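Local coordinates for protein CLPV1 (Pseudomonas aeruginosa, PDB 4UQW), which is a Clp-family AAA+ ATPase, here its N domain, that probably helps disassemble the contracted TssB-TssC sheath of a type VI secretion system, at residues 31-42 and 80-91; 62-73 and 136-144. One frame throughout, in Å; residues are numbered along the deposited sequence.

Contact 1: 31-42 and 80-91; sequences KLRGNPYVELVH and LPRGSTSITDLS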
loop_
_atom_site.group_PDB
_atom_site.type_symbol
_atom_site.label_atom_id
_atom_site.label_comp_id
_atom_site.label_asym_id
_atom_site.label_seq_id
_atom_site.Cartn_x
_atom_site.Cartn_y
_atom_site.Cartn_z
ATOM N N LYS A 31 -10.486 2.351 -12.768
ATOM C CA LYS A 31 -11.318 2.158 -13.963
ATOM C C LYS A 31 -12.157 3.378 -14.275
ATOM O O LYS A 31 -12.299 3.732 -15.470
ATOM C CB LYS A 31 -12.226 0.959 -13.799
ATOM C CG LYS A 31 -11.476 -0.349 -13.915
ATOM C CD LYS A 31 -12.414 -1.538 -13.939
ATOM C CE LYS A 31 -13.075 -1.730 -15.357
ATOM N NZ LYS A 31 -12.054 -2.078 -16.418
ATOM N N LEU A 32 -12.711 4.037 -13.252
ATOM C CA LEU A 32 -13.498 5.255 -13.489
ATOM C C LEU A 32 -12.638 6.336 -14.142
ATOM O O LEU A 32 -13.118 7.103 -14.996
ATOM C CB LEU A 32 -14.110 5.773 -12.196
ATOM C CG LEU A 32 -15.262 4.892 -11.721
ATOM C CD1 LEU A 32 -15.776 5.393 -10.392
ATOM C CD2 LEU A 32 -16.381 4.841 -12.758
ATOM N N ARG A 33 -11.375 6.395 -13.764
ATOM C CA ARG A 33 -10.462 7.407 -14.318
ATOM C C ARG A 33 -9.873 7.052 -15.662
ATOM O O ARG A 33 -9.247 7.902 -16.318
ATOM C CB ARG A 33 -9.283 7.650 -13.366
ATOM C CG ARG A 33 -9.688 8.009 -11.963
ATOM C CD ARG A 33 -9.828 9.489 -11.777
ATOM N NE ARG A 33 -8.526 10.049 -11.463
ATOM C CZ ARG A 33 -8.326 11.285 -11.034
ATOM N NH1 ARG A 33 -9.355 12.108 -10.861
ATOM N NH2 ARG A 33 -7.091 11.686 -10.782
ATOM N N GLY A 34 -10.007 5.795 -16.046
ATOM C CA GLY A 34 -9.404 5.293 -17.271
ATOM C C GLY A 34 -7.898 5.131 -17.193
ATOM O O GLY A 34 -7.186 5.126 -18.190
ATOM N N ASN A 35 -7.392 4.893 -15.971
ATOM C CA ASN A 35 -5.949 4.651 -15.818
ATOM C C ASN A 35 -5.635 3.184 -16.175
ATOM O O ASN A 35 -6.479 2.290 -15.932
ATOM C CB ASN A 35 -5.455 4.930 -14.363
ATOM C CG ASN A 35 -5.746 6.342 -13.867
ATOM O OD1 ASN A 35 -6.155 6.526 -12.716
ATOM N ND2 ASN A 35 -5.565 7.370 -14.762
ATOM N N PRO A 36 -4.466 2.895 -16.759
ATOM C CA PRO A 36 -4.288 1.543 -17.297
ATOM C C PRO A 36 -3.964 0.492 -16.245
ATOM O O PRO A 36 -4.264 -0.715 -16.464
ATOM C CB PRO A 36 -3.114 1.685 -18.282
ATOM C CG PRO A 36 -2.375 2.913 -17.785
ATOM C CD PRO A 36 -3.463 3.843 -17.269
ATOM N N TYR A 37 -3.405 0.923 -15.099
ATOM C CA TYR A 37 -2.979 -0.030 -14.044
ATOM C C TYR A 37 -3.400 0.469 -12.710
ATOM O O TYR A 37 -3.271 1.665 -12.407
ATOM C CB TYR A 37 -1.404 -0.255 -14.035
ATOM C CG TYR A 37 -0.973 -0.877 -15.347
ATOM C CD1 TYR A 37 -1.145 -2.246 -15.565
ATOM C CD2 TYR A 37 -0.504 -0.078 -16.396
ATOM C CE1 TYR A 37 -0.842 -2.817 -16.794
ATOM C CE2 TYR A 37 -0.208 -0.624 -17.628
ATOM C CZ TYR A 37 -0.368 -1.989 -17.812
ATOM O OH TYR A 37 -0.080 -2.538 -19.038
ATOM N N VAL A 38 -3.898 -0.456 -11.874
ATOM C CA VAL A 38 -4.121 -0.175 -10.467
ATOM C C VAL A 38 -2.745 -0.119 -9.762
ATOM O O VAL A 38 -2.003 -1.094 -9.754
ATOM C CB VAL A 38 -4.986 -1.238 -9.821
ATOM C CG1 VAL A 38 -5.353 -0.800 -8.418
ATOM C CG2 VAL A 38 -6.262 -1.423 -10.663
ATOM N N GLU A 39 -2.396 1.076 -9.285
ATOM C CA GLU A 39 -1.052 1.335 -8.765
ATOM C C GLU A 39 -1.045 1.514 -7.286
ATOM O O GLU A 39 -2.091 1.621 -6.634
ATOM C CB GLU A 39 -0.497 2.616 -9.379
ATOM C CG GLU A 39 -0.220 2.478 -10.886
ATOM C CD GLU A 39 0.533 3.663 -11.420
ATOM O OE1 GLU A 39 1.089 4.459 -10.616
ATOM O OE2 GLU A 39 0.551 3.796 -12.659
ATOM N N LEU A 40 0.185 1.543 -6.752
ATOM C CA LEU A 40 0.311 1.858 -5.350
ATOM C C LEU A 40 -0.403 3.187 -4.987
ATOM O O LEU A 40 -1.020 3.295 -3.914
ATOM C CB LEU A 40 1.769 1.956 -4.946
ATOM C CG LEU A 40 2.592 0.677 -4.947
ATOM C CD1 LEU A 40 4.089 1.026 -4.656
ATOM C CD2 LEU A 40 2.086 -0.295 -3.920
ATOM N N VAL A 41 -0.335 4.196 -5.886
ATOM C CA VAL A 41 -0.961 5.467 -5.513
ATOM C C VAL A 41 -2.509 5.299 -5.374
ATOM O O VAL A 41 -3.113 5.868 -4.451
ATOM C CB VAL A 41 -0.594 6.571 -6.520
ATOM C CG1 VAL A 41 -1.178 6.290 -7.914
ATOM C CG2 VAL A 41 -1.116 7.930 -6.012
ATOM N N HIS A 42 -3.140 4.473 -6.234
ATOM C CA HIS A 42 -4.583 4.240 -6.078
ATOM C C HIS A 42 -4.877 3.569 -4.748
ATOM O O HIS A 42 -5.857 3.888 -4.074
ATOM C CB HIS A 42 -5.138 3.325 -7.194
ATOM C CG HIS A 42 -5.075 3.900 -8.572
ATOM N ND1 HIS A 42 -4.175 3.420 -9.488
ATOM C CD2 HIS A 42 -5.804 4.858 -9.197
ATOM C CE1 HIS A 42 -4.353 4.044 -10.647
ATOM N NE2 HIS A 42 -5.328 4.921 -10.491
ATOM N N LEU A 80 -1.517 10.486 -13.812
ATOM C CA LEU A 80 -1.484 9.218 -14.523
ATOM C C LEU A 80 -2.094 9.300 -15.894
ATOM O O LEU A 80 -2.988 10.097 -16.142
ATOM C CB LEU A 80 -2.247 8.149 -13.728
ATOM C CG LEU A 80 -1.692 7.846 -12.331
ATOM C CD1 LEU A 80 -2.599 6.871 -11.587
ATOM C CD2 LEU A 80 -0.326 7.236 -12.528
ATOM N N PRO A 81 -1.639 8.427 -16.806
ATOM C CA PRO A 81 -2.267 8.414 -18.129
ATOM C C PRO A 81 -3.742 8.019 -18.049
ATOM O O PRO A 81 -4.118 7.183 -17.185
ATOM C CB PRO A 81 -1.438 7.396 -18.912
ATOM C CG PRO A 81 -0.626 6.687 -17.993
ATOM C CD PRO A 81 -0.582 7.412 -16.653
ATOM N N ARG A 82 -4.563 8.598 -18.924
ATOM C CA ARG A 82 -6.005 8.388 -18.882
ATOM C C ARG A 82 -6.522 7.885 -20.201
ATOM O O ARG A 82 -5.760 7.693 -21.138
ATOM C CB ARG A 82 -6.760 9.665 -18.519
ATOM C CG ARG A 82 -6.467 10.258 -17.150
ATOM C CD ARG A 82 -7.107 11.665 -16.992
ATOM N NE ARG A 82 -6.924 12.229 -15.644
ATOM C CZ ARG A 82 -7.533 13.327 -15.178
ATOM N NH1 ARG A 82 -8.388 14.002 -15.947
ATOM N NH2 ARG A 82 -7.283 13.763 -13.939
ATOM N N GLY A 83 -7.833 7.680 -20.255
ATOM C CA GLY A 83 -8.486 7.218 -21.467
ATOM C C GLY A 83 -7.989 5.882 -21.979
ATOM O O GLY A 83 -7.986 5.613 -23.181
ATOM N N SER A 84 -7.585 5.024 -21.059
ATOM C CA SER A 84 -7.111 3.714 -21.416
ATOM C C SER A 84 -8.291 2.939 -21.940
ATOM O O SER A 84 -9.341 2.892 -21.299
ATOM C CB SER A 84 -6.482 3.017 -20.195
ATOM O OG SER A 84 -6.069 1.708 -20.519
ATOM N N THR A 85 -8.126 2.368 -23.126
ATOM C CA THR A 85 -9.159 1.534 -23.721
ATOM C C THR A 85 -8.750 0.072 -23.570
ATOM O O THR A 85 -9.483 -0.835 -23.959
ATOM C CB THR A 85 -9.388 1.886 -25.213
ATOM O OG1 THR A 85 -10.534 1.181 -25.709
ATOM C CG2 THR A 85 -8.160 1.539 -26.050
ATOM N N SER A 86 -7.572 -0.149 -22.998
ATOM C CA SER A 86 -7.097 -1.506 -22.775
ATOM C C SER A 86 -7.839 -2.141 -21.598
ATOM O O SER A 86 -8.607 -1.490 -20.884
ATOM C CB SER A 86 -5.576 -1.528 -22.526
ATOM O OG SER A 86 -5.136 -0.392 -21.790
ATOM N N ILE A 87 -7.622 -3.425 -21.394
ATOM C CA ILE A 87 -8.177 -4.051 -20.223
ATOM C C ILE A 87 -7.284 -3.617 -19.056
ATOM O O ILE A 87 -6.047 -3.686 -19.128
ATOM C CB ILE A 87 -8.225 -5.584 -20.346
ATOM C CG1 ILE A 87 -8.810 -6.189 -19.077
ATOM C CG2 ILE A 87 -6.845 -6.161 -20.654
ATOM C CD1 ILE A 87 -9.187 -7.657 -19.237
ATOM N N THR A 88 -7.918 -3.157 -17.993
ATOM C CA THR A 88 -7.216 -2.717 -16.806
ATOM C C THR A 88 -6.465 -3.910 -16.200
ATOM O O THR A 88 -6.928 -5.050 -16.249
ATOM C CB THR A 88 -8.202 -2.174 -15.784
ATOM O OG1 THR A 88 -9.174 -1.375 -16.474
ATOM C CG2 THR A 88 -7.505 -1.348 -14.706
ATOM N N ASP A 89 -5.335 -3.629 -15.532
ATOM C CA ASP A 89 -4.617 -4.681 -14.793
ATOM C C ASP A 89 -3.997 -4.083 -13.534
ATOM O O ASP A 89 -4.038 -2.903 -13.311
ATOM C CB ASP A 89 -3.513 -5.354 -15.663
ATOM C CG ASP A 89 -3.282 -6.816 -15.320
ATOM O OD1 ASP A 89 -3.622 -7.241 -14.218
ATOM O OD2 ASP A 89 -2.821 -7.590 -16.186
ATOM N N LEU A 90 -3.429 -4.979 -12.712
ATOM C CA LEU A 90 -2.691 -4.506 -11.520
ATOM C C LEU A 90 -1.267 -4.191 -11.857
ATOM O O LEU A 90 -0.670 -4.899 -12.629
ATOM C CB LEU A 90 -2.655 -5.580 -10.447
ATOM C CG LEU A 90 -4.026 -6.108 -10.058
ATOM C CD1 LEU A 90 -3.813 -7.322 -9.037
ATOM C CD2 LEU A 90 -4.959 -5.061 -9.464
ATOM N N SER A 91 -0.723 -3.088 -11.327
ATOM C CA SER A 91 0.707 -2.832 -11.401
ATOM C C SER A 91 1.561 -3.964 -10.783
ATOM O O SER A 91 1.222 -4.477 -9.707
ATOM C CB SER A 91 1.008 -1.555 -10.623
ATOM O OG SER A 91 2.418 -1.280 -10.556
HETATM O O HOH W 1 -5.282 10.419 -14.164
HETATM O O HOH W 2 -8.783 1.275 -16.833
HETATM O O HOH W 3 -3.846 -2.149 -18.874
HETATM O O HOH W 4 2.242 0.968 -8.591
#

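Contact 2: 62-73 and 136-144; sequences SGIDPARLAKDL and LSAEFAKLK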
loop_
_atom_site.group_PDB
_atom_site.type_symbol
_atom_site.label_atom_id
_atom_site.label_comp_id
_atom_site.label_asym_id
_atom_site.label_seq_id
_atom_site.Cartn_x
_atom_site.Cartn_y
_atom_site.Cartn_z
ATOM N N SER A 62 4.944 9.175 12.489
ATOM C CA SER A 62 6.204 9.422 11.789
ATOM C C SER A 62 6.471 10.898 11.568
ATOM O O SER A 62 7.512 11.264 11.039
ATOM C CB SER A 62 6.211 8.733 10.430
ATOM O OG SER A 62 6.161 7.307 10.576
ATOM N N GLY A 63 5.518 11.753 11.923
ATOM C CA GLY A 63 5.714 13.186 11.703
ATOM C C GLY A 63 5.536 13.652 10.267
ATOM O O GLY A 63 6.069 14.684 9.861
ATOM N N ILE A 64 4.821 12.860 9.476
ATOM C CA ILE A 64 4.415 13.275 8.122
ATOM C C ILE A 64 3.274 14.250 8.217
ATOM O O ILE A 64 2.426 14.178 9.111
ATOM C CB ILE A 64 4.011 12.026 7.270
ATOM C CG1 ILE A 64 5.278 11.299 6.829
ATOM C CG2 ILE A 64 3.142 12.399 6.055
ATOM C CD1 ILE A 64 5.003 9.881 6.161
ATOM N N ASP A 65 3.269 15.248 7.307
ATOM C CA ASP A 65 2.163 16.203 7.216
ATOM C C ASP A 65 1.061 15.520 6.402
ATOM O O ASP A 65 1.180 15.336 5.181
ATOM C CB ASP A 65 2.644 17.518 6.537
ATOM C CG ASP A 65 1.520 18.489 6.256
ATOM O OD1 ASP A 65 0.339 18.172 6.533
ATOM O OD2 ASP A 65 1.802 19.601 5.753
ATOM N N PRO A 66 -0.033 15.095 7.064
ATOM C CA PRO A 66 -1.031 14.344 6.289
ATOM C C PRO A 66 -1.691 15.164 5.201
ATOM O O PRO A 66 -2.121 14.584 4.195
ATOM C CB PRO A 66 -2.073 13.921 7.347
ATOM C CG PRO A 66 -1.856 14.856 8.500
ATOM C CD PRO A 66 -0.414 15.315 8.479
ATOM N N ALA A 67 -1.739 16.484 5.383
ATOM C CA ALA A 67 -2.347 17.310 4.352
ATOM C C ALA A 67 -1.395 17.373 3.139
ATOM O O ALA A 67 -1.842 17.395 1.980
ATOM C CB ALA A 67 -2.639 18.712 4.892
ATOM N N ARG A 68 -0.102 17.437 3.389
ATOM C CA ARG A 68 0.821 17.427 2.269
ATOM C C ARG A 68 0.769 16.113 1.503
ATOM O O ARG A 68 0.787 16.059 0.273
ATOM C CB ARG A 68 2.243 17.717 2.747
ATOM C CG ARG A 68 3.299 17.566 1.651
ATOM C CD ARG A 68 3.317 18.758 0.774
ATOM N NE ARG A 68 3.437 20.008 1.496
ATOM C CZ ARG A 68 3.285 21.198 0.934
ATOM N NH1 ARG A 68 3.039 21.269 -0.384
ATOM N NH2 ARG A 68 3.381 22.251 1.691
ATOM N N LEU A 69 0.703 15.005 2.255
ATOM C CA LEU A 69 0.630 13.682 1.662
ATOM C C LEU A 69 -0.617 13.611 0.805
ATOM O O LEU A 69 -0.542 13.115 -0.324
ATOM C CB LEU A 69 0.640 12.569 2.771
ATOM C CG LEU A 69 0.406 11.164 2.217
ATOM C CD1 LEU A 69 1.482 10.858 1.184
ATOM C CD2 LEU A 69 0.437 10.209 3.444
ATOM N N ALA A 70 -1.746 14.119 1.326
ATOM C CA ALA A 70 -2.994 14.055 0.549
ATOM C C ALA A 70 -2.864 14.838 -0.771
ATOM O O ALA A 70 -3.292 14.368 -1.836
ATOM C CB ALA A 70 -4.136 14.603 1.366
ATOM N N LYS A 71 -2.236 16.005 -0.691
ATOM C CA LYS A 71 -2.012 16.860 -1.852
ATOM C C LYS A 71 -1.133 16.103 -2.880
ATOM O O LYS A 71 -1.379 16.095 -4.116
ATOM C CB LYS A 71 -1.346 18.180 -1.450
ATOM C CG LYS A 71 -1.033 19.140 -2.571
ATOM C CD LYS A 71 -0.464 20.405 -1.966
ATOM C CE LYS A 71 -0.285 21.500 -2.987
ATOM N NZ LYS A 71 0.704 21.069 -4.003
ATOM N N ASP A 72 -0.052 15.505 -2.382
ATOM C CA ASP A 72 0.846 14.816 -3.269
ATOM C C ASP A 72 0.181 13.606 -3.945
ATOM O O ASP A 72 0.440 13.361 -5.143
ATOM C CB ASP A 72 2.088 14.340 -2.487
ATOM C CG ASP A 72 3.030 15.502 -2.107
ATOM O OD1 ASP A 72 2.924 16.634 -2.672
ATOM O OD2 ASP A 72 3.870 15.336 -1.188
ATOM N N LEU A 73 -0.615 12.832 -3.201
ATOM C CA LEU A 73 -1.234 11.659 -3.796
ATOM C C LEU A 73 -2.256 12.073 -4.824
ATOM O O LEU A 73 -2.354 11.428 -5.902
ATOM C CB LEU A 73 -1.901 10.769 -2.731
ATOM C CG LEU A 73 -0.895 10.168 -1.738
ATOM C CD1 LEU A 73 -1.720 9.326 -0.739
ATOM C CD2 LEU A 73 0.143 9.288 -2.433
ATOM N N LEU A 136 5.926 9.179 -5.177
ATOM C CA LEU A 136 4.576 9.665 -4.949
ATOM C C LEU A 136 4.538 10.861 -4.013
ATOM O O LEU A 136 3.806 11.832 -4.242
ATOM C CB LEU A 136 3.697 8.542 -4.388
ATOM C CG LEU A 136 3.541 7.327 -5.310
ATOM C CD1 LEU A 136 2.632 6.304 -4.670
ATOM C CD2 LEU A 136 2.968 7.778 -6.649
ATOM N N SER A 137 5.323 10.794 -2.942
ATOM C CA SER A 137 5.403 11.943 -2.010
ATOM C C SER A 137 6.727 11.908 -1.297
ATOM O O SER A 137 7.078 10.886 -0.676
ATOM C CB SER A 137 4.283 11.891 -0.956
ATOM O OG SER A 137 4.425 12.981 -0.049
ATOM N N ALA A 138 7.423 13.056 -1.325
ATOM C CA ALA A 138 8.613 13.180 -0.521
ATOM C C ALA A 138 8.327 13.033 0.965
ATOM O O ALA A 138 9.257 12.709 1.724
ATOM C CB ALA A 138 9.286 14.526 -0.792
ATOM N N GLU A 139 7.066 13.159 1.394
ATOM C CA GLU A 139 6.731 12.911 2.815
ATOM C C GLU A 139 7.154 11.505 3.216
ATOM O O GLU A 139 7.534 11.253 4.364
ATOM C CB GLU A 139 5.214 13.055 3.106
ATOM C CG GLU A 139 4.736 14.538 3.014
ATOM C CD GLU A 139 5.453 15.396 4.010
ATOM O OE1 GLU A 139 5.366 15.187 5.226
ATOM O OE2 GLU A 139 6.115 16.411 3.611
ATOM N N PHE A 140 7.063 10.549 2.293
ATOM C CA PHE A 140 7.416 9.182 2.702
ATOM C C PHE A 140 8.904 8.963 2.969
ATOM O O PHE A 140 9.270 7.952 3.587
ATOM C CB PHE A 140 6.960 8.170 1.643
ATOM C CG PHE A 140 5.464 7.987 1.551
ATOM C CD1 PHE A 140 4.730 7.554 2.642
ATOM C CD2 PHE A 140 4.813 8.174 0.331
ATOM C CE1 PHE A 140 3.351 7.317 2.534
ATOM C CE2 PHE A 140 3.441 7.890 0.215
ATOM C CZ PHE A 140 2.729 7.464 1.316
ATOM N N ALA A 141 9.778 9.893 2.571
ATOM C CA ALA A 141 11.161 9.815 2.979
ATOM C C ALA A 141 11.341 10.038 4.466
ATOM O O ALA A 141 12.397 9.715 5.034
ATOM C CB ALA A 141 12.000 10.813 2.180
ATOM N N LYS A 142 10.302 10.519 5.132
ATOM C CA LYS A 142 10.356 10.690 6.592
ATOM C C LYS A 142 10.135 9.356 7.352
ATOM O O LYS A 142 10.422 9.257 8.558
ATOM C CB LYS A 142 9.302 11.710 7.034
ATOM C CG LYS A 142 9.560 13.130 6.480
ATOM C CD LYS A 142 8.463 14.105 6.793
ATOM C CE LYS A 142 8.814 15.424 6.094
ATOM N NZ LYS A 142 7.832 16.470 6.359
ATOM N N LEU A 143 9.649 8.328 6.664
ATOM C CA LEU A 143 9.472 7.035 7.327
ATOM C C LEU A 143 10.798 6.414 7.666
ATOM O O LEU A 143 11.737 6.446 6.880
ATOM C CB LEU A 143 8.693 6.066 6.459
ATOM C CG LEU A 143 7.282 6.497 6.098
ATOM C CD1 LEU A 143 6.739 5.494 5.125
ATOM C CD2 LEU A 143 6.449 6.573 7.355
ATOM N N LYS A 144 10.856 5.790 8.823
ATOM C CA LYS A 144 12.112 5.176 9.259
ATOM C C LYS A 144 11.822 3.735 9.545
ATOM O O LYS A 144 11.197 3.436 10.565
ATOM C CB LYS A 144 12.675 5.862 10.534
ATOM C CG LYS A 144 13.069 7.357 10.366
ATOM C CD LYS A 144 13.971 7.548 9.163
ATOM C CE LYS A 144 14.055 9.020 8.720
ATOM N NZ LYS A 144 14.318 9.152 7.246
HETATM O O HOH W 5 8.759 6.086 10.610
HETATM O O HOH W 6 9.727 9.610 11.252
HETATM O O HOH W 7 2.775 14.109 -6.401
#

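Contact 1: 31-42 and 80-91
Tyr37 and Val38 pair with Asp89 and Leu90 in a two-stranded parallel sheet, a small β element in the otherwise helical N domain of a Clp-type ATPase. Three backbone bonds make the ladder: Asp89 N gives to Pro36 O, Val38 N to Asp89 O at 2.8 Å, and Ser91 N to Val38 O. Both strands run straight into helices, with Glu39 and Ser91 at the N-cap positions; Ser91 OG caps His93 N.

Around the ladder, polar bonds hold the two segments together. Gly34, whose positive phi closes a Schellman motif on helix 17-33, offers its carbonyl to Ser84 N, which lies on a lone pair in the carbonyl plane. The Asn35 amide works on two sides: ND2 reaches Pro81 O at 2.8 Å from above that carbonyl's plane, while OD1 accepts from NE2 of His42, at the start of helix 40-49, at 2.9 Å. His42 ND1 in turn takes Glu39 N, so both ring nitrogens are engaged and the ring's rotation is fixed. Lys31, bent at chi3 and chi4 (79° and 65°), curls back to place NZ 3.0 Å from Thr88 OG1.

Arg82 NH2 lies over one face of the Arg33 guanidinium, 3.8 Å from Arg33 NH2. Arg33 forms a salt bridge with Asp78; Arg82 makes only a long, weak ion pair with it.

Val38 and Leu90 lie side by side, and a benzamidine, probably from the crystallisation liquor, is bound beside Leu90, Arg8 and Phe12. Leu80 CD1 meets Val41 CG1 tip to tip, and the same methyl sits 3.5 Å from His42 CE1.

Contact 2: 62-73 and 136-144
An ST turn opens the short 3-10 segment 138-142, and this turn is joined to the first turns of helix 66-79 in the helical Clp N domain. Ser137 OG, set anti to its own nitrogen (chi1 178°), has two roles: it accepts from Glu139 N within the turn and donates across the contact to the anti lone pair of Asp72 OD2 at 2.7 Å. The start of one helical element is thereby tied to the side of another.

Glu139 carries the second polar link. Its chain folds at chi2 (-61°), bringing OE1 within 3.0 Å of Asp65 N, the backbone nitrogen of the residue that N-caps helix 66-79. Lys142 NZ forms a salt bridge to the same oxygen from the opposite face of the carboxylate, so two donors grip OE1, and the lysine's charge probably favours the ionised form. The Asp65 side chain meanwhile caps its own helix by accepting from Ala67 N. Across the aliphatic part of Glu139, Arg68 crosses at about a right angle, with Arg68 CG 3.6 Å from Glu139 CG.

The apolar part of the contact is made by Ile64, Leu69 and Leu73. Ile64 slides past Glu139 in the opposing direction and reaches Leu143, its CD1 3.8 Å from Leu143 CD2. Leu69 crosses the Phe140 side chain nearly perpendicularly, with Leu69 CD1 3.6 Å from Phe140 CZ, whereas Leu73 CD2 stands more distantly at the ring edge. Helices 54-61 and 40-49 continue the packing through Val59, Leu48 and Phe44.

A water bridges the far end, donating to both Ser62 O and Lys142 O, its oxygen 2.8 Å from each.

Overall arrangement
From the N terminus, helix 17-33 leads into 31-42, then helices 40-49 and 54-61 lead to 62-73. Helix 66-79 runs on to 80-91, where contact 1 closes a loop of mostly helical chain. Helices 92-108, 116-124 and 127-136 follow before 136-144 returns to 62-73 and closes contact 2. The two loops therefore cross rather than nest. Helix 66-79 links them: it begins in contact 2 and ends just before contact 1's second segment. Their centres lie about 23 Å apart, yet they touch through Val41, whose CG2 packs on Leu73 O and whose CB meets Leu136 CD1.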